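Local coordinates for hypothetical protein TT1426 (Thermus thermophilus, PDB 1WD5), which is of unconfirmed function but probably acts as a type I phosphoribosyltransferase, a glycosyltransferase that handles phosphoribosyl groups, at residues Val77-Ala82 / Ala139-Phe144. Sequence-based numbering, arbitrary orientation.
Sequences VLMPYA and ALSVVF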
loop_
_atom_site.group_PDB
_atom_site.type_symbol
_atom_site.label_atom_id
_atom_site.label_comp_id
_atom_site.label_asym_id
_atom_site.label_seq_id
_atom_site.Cartn_x
_atom_site.Cartn_y
_atom_site.Cartn_z
ATOM N N VAL A 77 5.949 -12.091 -8.232
ATOM C CA VAL A 77 6.293 -11.075 -9.221
ATOM C C VAL A 77 7.736 -10.656 -8.999
ATOM O O VAL A 77 8.080 -10.082 -7.964
ATOM C CB VAL A 77 5.374 -9.842 -9.097
ATOM C CG1 VAL A 77 5.785 -8.776 -10.116
ATOM C CG2 VAL A 77 3.926 -10.258 -9.314
ATOM N N LEU A 78 8.581 -10.951 -9.980
ATOM C CA LEU A 78 9.999 -10.645 -9.886
ATOM C C LEU A 78 10.400 -9.380 -10.625
ATOM O O LEU A 78 9.812 -9.039 -11.648
ATOM C CB LEU A 78 10.809 -11.815 -10.444
ATOM C CG LEU A 78 10.607 -13.173 -9.774
ATOM C CD1 LEU A 78 11.357 -14.249 -10.539
ATOM C CD2 LEU A 78 11.087 -13.096 -8.335
HETATM N N MSE A 79 11.407 -8.688 -10.095
HETATM C CA MSE A 79 11.924 -7.487 -10.738
HETATM C C MSE A 79 12.847 -7.975 -11.863
HETATM O O MSE A 79 13.337 -9.106 -11.820
HETATM C CB MSE A 79 12.696 -6.632 -9.730
HETATM C CG MSE A 79 11.808 -5.971 -8.674
HETATM SE SE MSE A 79 10.715 -4.686 -9.350
HETATM C CE MSE A 79 9.301 -5.661 -9.901
ATOM N N PRO A 80 13.092 -7.136 -12.881
ATOM C CA PRO A 80 13.951 -7.505 -14.015
ATOM C C PRO A 80 15.356 -7.998 -13.664
ATOM O O PRO A 80 15.964 -8.751 -14.422
ATOM C CB PRO A 80 13.993 -6.220 -14.848
ATOM C CG PRO A 80 12.672 -5.568 -14.537
ATOM C CD PRO A 80 12.574 -5.766 -13.044
ATOM N N TYR A 81 15.863 -7.578 -12.513
ATOM C CA TYR A 81 17.206 -7.944 -12.092
ATOM C C TYR A 81 17.290 -9.044 -11.035
ATOM O O TYR A 81 18.381 -9.384 -10.582
ATOM C CB TYR A 81 17.905 -6.688 -11.581
ATOM C CG TYR A 81 17.060 -5.901 -10.594
ATOM C CD1 TYR A 81 16.959 -6.296 -9.260
ATOM C CD2 TYR A 81 16.349 -4.769 -11.002
ATOM C CE1 TYR A 81 16.174 -5.579 -8.352
ATOM C CE2 TYR A 81 15.560 -4.047 -10.105
ATOM C CZ TYR A 81 15.480 -4.457 -8.783
ATOM O OH TYR A 81 14.721 -3.740 -7.888
ATOM N N ALA A 82 16.148 -9.604 -10.652
ATOM C CA ALA A 82 16.117 -10.643 -9.625
ATOM C C ALA A 82 17.137 -11.764 -9.816
ATOM O O ALA A 82 17.905 -12.075 -8.901
ATOM C CB ALA A 82 14.718 -11.239 -9.528
ATOM N N ALA A 139 3.710 -3.345 -3.115
ATOM C CA ALA A 139 2.308 -3.179 -3.487
ATOM C C ALA A 139 2.204 -2.804 -4.959
ATOM O O ALA A 139 1.363 -3.331 -5.682
ATOM C CB ALA A 139 1.653 -2.102 -2.628
ATOM N N LEU A 140 3.061 -1.885 -5.395
ATOM C CA LEU A 140 3.064 -1.448 -6.787
ATOM C C LEU A 140 3.368 -2.605 -7.729
ATOM O O LEU A 140 2.694 -2.786 -8.742
ATOM C CB LEU A 140 4.102 -0.337 -7.000
ATOM C CG LEU A 140 3.737 1.087 -6.571
ATOM C CD1 LEU A 140 4.938 1.999 -6.756
ATOM C CD2 LEU A 140 2.564 1.590 -7.402
ATOM N N SER A 141 4.387 -3.390 -7.395
ATOM C CA SER A 141 4.773 -4.518 -8.233
ATOM C C SER A 141 3.618 -5.473 -8.490
ATOM O O SER A 141 3.424 -5.920 -9.618
ATOM C CB SER A 141 5.941 -5.273 -7.599
ATOM O OG SER A 141 7.119 -4.482 -7.640
ATOM N N VAL A 142 2.849 -5.786 -7.449
ATOM C CA VAL A 142 1.720 -6.699 -7.599
ATOM C C VAL A 142 0.564 -6.040 -8.347
ATOM O O VAL A 142 0.022 -6.612 -9.291
ATOM C CB VAL A 142 1.214 -7.202 -6.226
ATOM C CG1 VAL A 142 -0.049 -8.035 -6.411
ATOM C CG2 VAL A 142 2.300 -8.040 -5.543
ATOM N N VAL A 143 0.192 -4.835 -7.926
ATOM C CA VAL A 143 -0.905 -4.121 -8.563
ATOM C C VAL A 143 -0.691 -3.889 -10.061
ATOM O O VAL A 143 -1.630 -4.006 -10.842
ATOM C CB VAL A 143 -1.155 -2.763 -7.869
ATOM C CG1 VAL A 143 -2.242 -1.992 -8.604
ATOM C CG2 VAL A 143 -1.567 -3.000 -6.416
ATOM N N PHE A 144 0.534 -3.559 -10.462
ATOM C CA PHE A 144 0.830 -3.328 -11.879
ATOM C C PHE A 144 0.548 -4.552 -12.744
ATOM O O PHE A 144 0.171 -4.425 -13.905
ATOM C CB PHE A 144 2.293 -2.910 -12.059
ATOM C CG PHE A 144 2.530 -1.433 -11.896
ATOM C CD1 PHE A 144 3.719 -0.965 -11.347
ATOM C CD2 PHE A 144 1.571 -0.510 -12.305
ATOM C CE1 PHE A 144 3.951 0.400 -11.205
ATOM C CE2 PHE A 144 1.793 0.855 -12.169
ATOM C CZ PHE A 144 2.985 1.312 -11.617
#
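Val77 in strand 76-78 and Met79, just past its end, both meet Ser141 on the flank of helix 134-144. Val77 directs its side chain at the helix and sets CG1 3.7 Å from the carbonyl O of Ser141, a van der Waals approach to the helix backbone. Val77 CG1, anti to the backbone N (chi1 178°), is the branch that reaches Ser141, 4.3 Å from Ser141 CB. Met79, present as selenomethionine, leaves the backbone pointing neither at the helix nor away from it. Bends at chi2 (-68°) and chi3 (86°) carry its end across to Ser141. There Met79 CE comes to within 3.4 Å of Ser141 OG, closer than SE. This is apolar packing against a hydroxyl whose polar needs are met by hydrogen bonds to Arg169 and to Glu137 O, one turn earlier in the helix. From Met79 to Ala82 the chain makes a type I turn, closed by Ala82 N to Met79 O at 3.1 Å, and Met79 CB lies over one face of the Tyr81 ring. In a fold consistent with the type I phosphoribosyltransferase family, plain packing thus joins strand 76-78, at one antiparallel edge of the mixed sheet and backbone-bonded to strand 66-71, to a helix that follows strand 122-126 and lies against the sheet, Ala139 and Val142 on strand 48-59, Leu140 and Phe144 on strand 150-155.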